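Local atomic coordinates of PP1b (PDB entry 6JDR), a protein that probably unwinds RNA and DNA duplexes with 5' to 3' polarity, powered by ATP hydrolysis, as the zinc-binding helicase part of the arterivirus replicase polyprotein. Residues Q288-D293 against R356-I361. The protein carries 1 engineered substitution. Sequence-based numbering, arbitrary orientation.
Sequences QPDYRD and RALVAI
D290, last residue of the 3-10 turn 288-290, and L358, on the helical segment 356-361, have the nearest CA atoms of the two segments, 8.6 Å apart, so side chains alone bridge the gap. L358 carries its side of the contact: with CG anti to the backbone N (chi1 177°), the branch reaches out from the helix and its two methyls divide the work. CD2 lies against the carboxylate of D290, 3.7 Å from its CG, and also stands 3.9 Å from Y291 OH. CD1 instead approaches the Y291 ring near the ring plane, 4.5 Å from CE2, so L358 meets the rim of the ring and not its face. D290 and L358 approach from opposite directions, but the carboxylate has its polar partner elsewhere: OD2 forms a salt bridge with R354, at the start of helix 354-361, which also carries L358. The turn presenting D290 and Y291 is braced from within: Y291 N bonds to Q288 O, and Q288 NE2 donates to D293 O at 2.7 Å with an N-H...O angle of 160°, lying above that carbonyl plane. L358 also touches I287 of helix 281-287. Between the two segments just 119 Å² is buried, both sides summed, a small surface contact between the two RecA-like domains of a superfamily 1 helicase core, joining the loop before strand 294-297, at one edge of the seven-stranded parallel sheet, to helix 354-361 of the second, five-stranded one.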
loop_
_atom_site.group_PDB
_atom_site.type_symbol
_atom_site.label_atom_id
_atom_site.label_comp_id
_atom_site.label_asym_id
_atom_site.label_seq_id
_atom_site.Cartn_x
_atom_site.Cartn_y
_atom_site.Cartn_z
ATOM N N GLN A 288 16.594 -7.640 7.421
ATOM C CA GLN A 288 16.086 -6.458 6.707
ATOM C C GLN A 288 16.881 -5.160 6.952
ATOM O O GLN A 288 17.194 -4.452 5.994
ATOM C CB GLN A 288 14.591 -6.244 7.005
ATOM C CG GLN A 288 13.934 -5.129 6.198
ATOM C CD GLN A 288 14.062 -5.328 4.696
ATOM O OE1 GLN A 288 13.402 -6.192 4.115
ATOM N NE2 GLN A 288 14.914 -4.528 4.058
ATOM N N PRO A 289 17.226 -4.848 8.220
ATOM C CA PRO A 289 18.038 -3.658 8.514
ATOM C C PRO A 289 19.263 -3.423 7.618
ATOM O O PRO A 289 19.679 -2.276 7.456
ATOM C CB PRO A 289 18.480 -3.900 9.952
ATOM C CG PRO A 289 17.335 -4.632 10.555
ATOM C CD PRO A 289 16.776 -5.505 9.464
ATOM N N ASP A 290 19.829 -4.487 7.048
ATOM C CA ASP A 290 20.994 -4.374 6.160
ATOM C C ASP A 290 20.683 -4.080 4.690
ATOM O O ASP A 290 21.611 -3.963 3.889
ATOM C CB ASP A 290 21.835 -5.659 6.218
ATOM C CG ASP A 290 22.763 -5.691 7.404
ATOM O OD1 ASP A 290 23.930 -5.274 7.250
ATOM O OD2 ASP A 290 22.321 -6.116 8.489
ATOM N N TYR A 291 19.407 -3.967 4.324
ATOM C CA TYR A 291 19.039 -3.812 2.912
ATOM C C TYR A 291 18.020 -2.702 2.680
ATOM O O TYR A 291 17.149 -2.466 3.513
ATOM C CB TYR A 291 18.501 -5.139 2.368
ATOM C CG TYR A 291 19.501 -6.264 2.480
ATOM C CD1 TYR A 291 20.466 -6.459 1.497
ATOM C CD2 TYR A 291 19.502 -7.116 3.584
ATOM C CE1 TYR A 291 21.396 -7.480 1.599
ATOM C CE2 TYR A 291 20.428 -8.141 3.694
ATOM C CZ TYR A 291 21.373 -8.317 2.697
ATOM O OH TYR A 291 22.299 -9.325 2.789
ATOM N N ARG A 292 18.144 -2.024 1.539
ATOM C CA ARG A 292 17.174 -1.009 1.131
ATOM C C ARG A 292 15.850 -1.648 0.729
ATOM O O ARG A 292 14.794 -1.253 1.219
ATOM C CB ARG A 292 17.692 -0.180 -0.045
ATOM C CG ARG A 292 18.785 0.827 0.294
ATOM C CD ARG A 292 20.098 0.520 -0.420
ATOM N NE ARG A 292 20.718 1.715 -0.996
ATOM C CZ ARG A 292 21.816 1.707 -1.751
ATOM N NH1 ARG A 292 22.446 0.565 -2.025
ATOM N NH2 ARG A 292 22.295 2.851 -2.230
ATOM N N ASP A 293 15.915 -2.633 -0.166
ATOM C CA ASP A 293 14.716 -3.316 -0.666
ATOM C C ASP A 293 14.012 -4.090 0.437
ATOM O O ASP A 293 14.661 -4.641 1.322
ATOM C CB ASP A 293 15.073 -4.300 -1.785
ATOM C CG ASP A 293 15.655 -3.623 -3.002
ATOM O OD1 ASP A 293 16.107 -2.465 -2.887
ATOM O OD2 ASP A 293 15.669 -4.259 -4.074
ATOM N N ARG A 356 29.409 -10.845 10.553
ATOM C CA ARG A 356 29.510 -12.293 10.808
ATOM C C ARG A 356 28.146 -12.931 11.054
ATOM O O ARG A 356 27.859 -14.015 10.553
ATOM C CB ARG A 356 30.387 -12.580 12.032
ATOM C CG ARG A 356 31.861 -12.242 11.885
ATOM C CD ARG A 356 32.651 -12.763 13.082
ATOM N NE ARG A 356 33.901 -12.030 13.287
ATOM C CZ ARG A 356 34.993 -12.152 12.529
ATOM N NH1 ARG A 356 35.020 -12.980 11.486
ATOM N NH2 ARG A 356 36.073 -11.430 12.813
ATOM N N ALA A 357 27.318 -12.262 11.850
ATOM C CA ALA A 357 25.986 -12.769 12.167
ATOM C C ALA A 357 25.097 -12.801 10.930
ATOM O O ALA A 357 24.318 -13.730 10.752
ATOM C CB ALA A 357 25.343 -11.936 13.265
ATOM N N LEU A 358 25.223 -11.790 10.076
ATOM C CA LEU A 358 24.464 -11.744 8.832
ATOM C C LEU A 358 24.826 -12.917 7.927
ATOM O O LEU A 358 23.952 -13.516 7.304
ATOM C CB LEU A 358 24.704 -10.422 8.097
ATOM C CG LEU A 358 24.021 -10.260 6.733
ATOM C CD1 LEU A 358 22.524 -10.538 6.820
ATOM C CD2 LEU A 358 24.274 -8.867 6.175
ATOM N N VAL A 359 26.113 -13.243 7.859
ATOM C CA VAL A 359 26.562 -14.362 7.035
ATOM C C VAL A 359 26.051 -15.675 7.619
ATOM O O VAL A 359 25.560 -16.523 6.885
ATOM C CB VAL A 359 28.097 -14.405 6.898
ATOM C CG1 VAL A 359 28.537 -15.659 6.154
ATOM C CG2 VAL A 359 28.600 -13.170 6.166
ATOM N N ALA A 360 26.143 -15.819 8.937
ATOM C CA ALA A 360 25.755 -17.060 9.620
ATOM C C ALA A 360 24.265 -17.382 9.501
ATOM O O ALA A 360 23.887 -18.539 9.315
ATOM C CB ALA A 360 26.154 -16.998 11.087
ATOM N N ILE A 361 23.427 -16.355 9.613
ATOM C CA ILE A 361 21.977 -16.524 9.549
ATOM C C ILE A 361 21.493 -16.831 8.129
ATOM O O ILE A 361 20.464 -17.485 7.950
ATOM C CB ILE A 361 21.264 -15.264 10.091
ATOM C CG1 ILE A 361 21.582 -15.068 11.581
ATOM C CG2 ILE A 361 19.757 -15.337 9.873
ATOM C CD1 ILE A 361 21.261 -16.258 12.457
#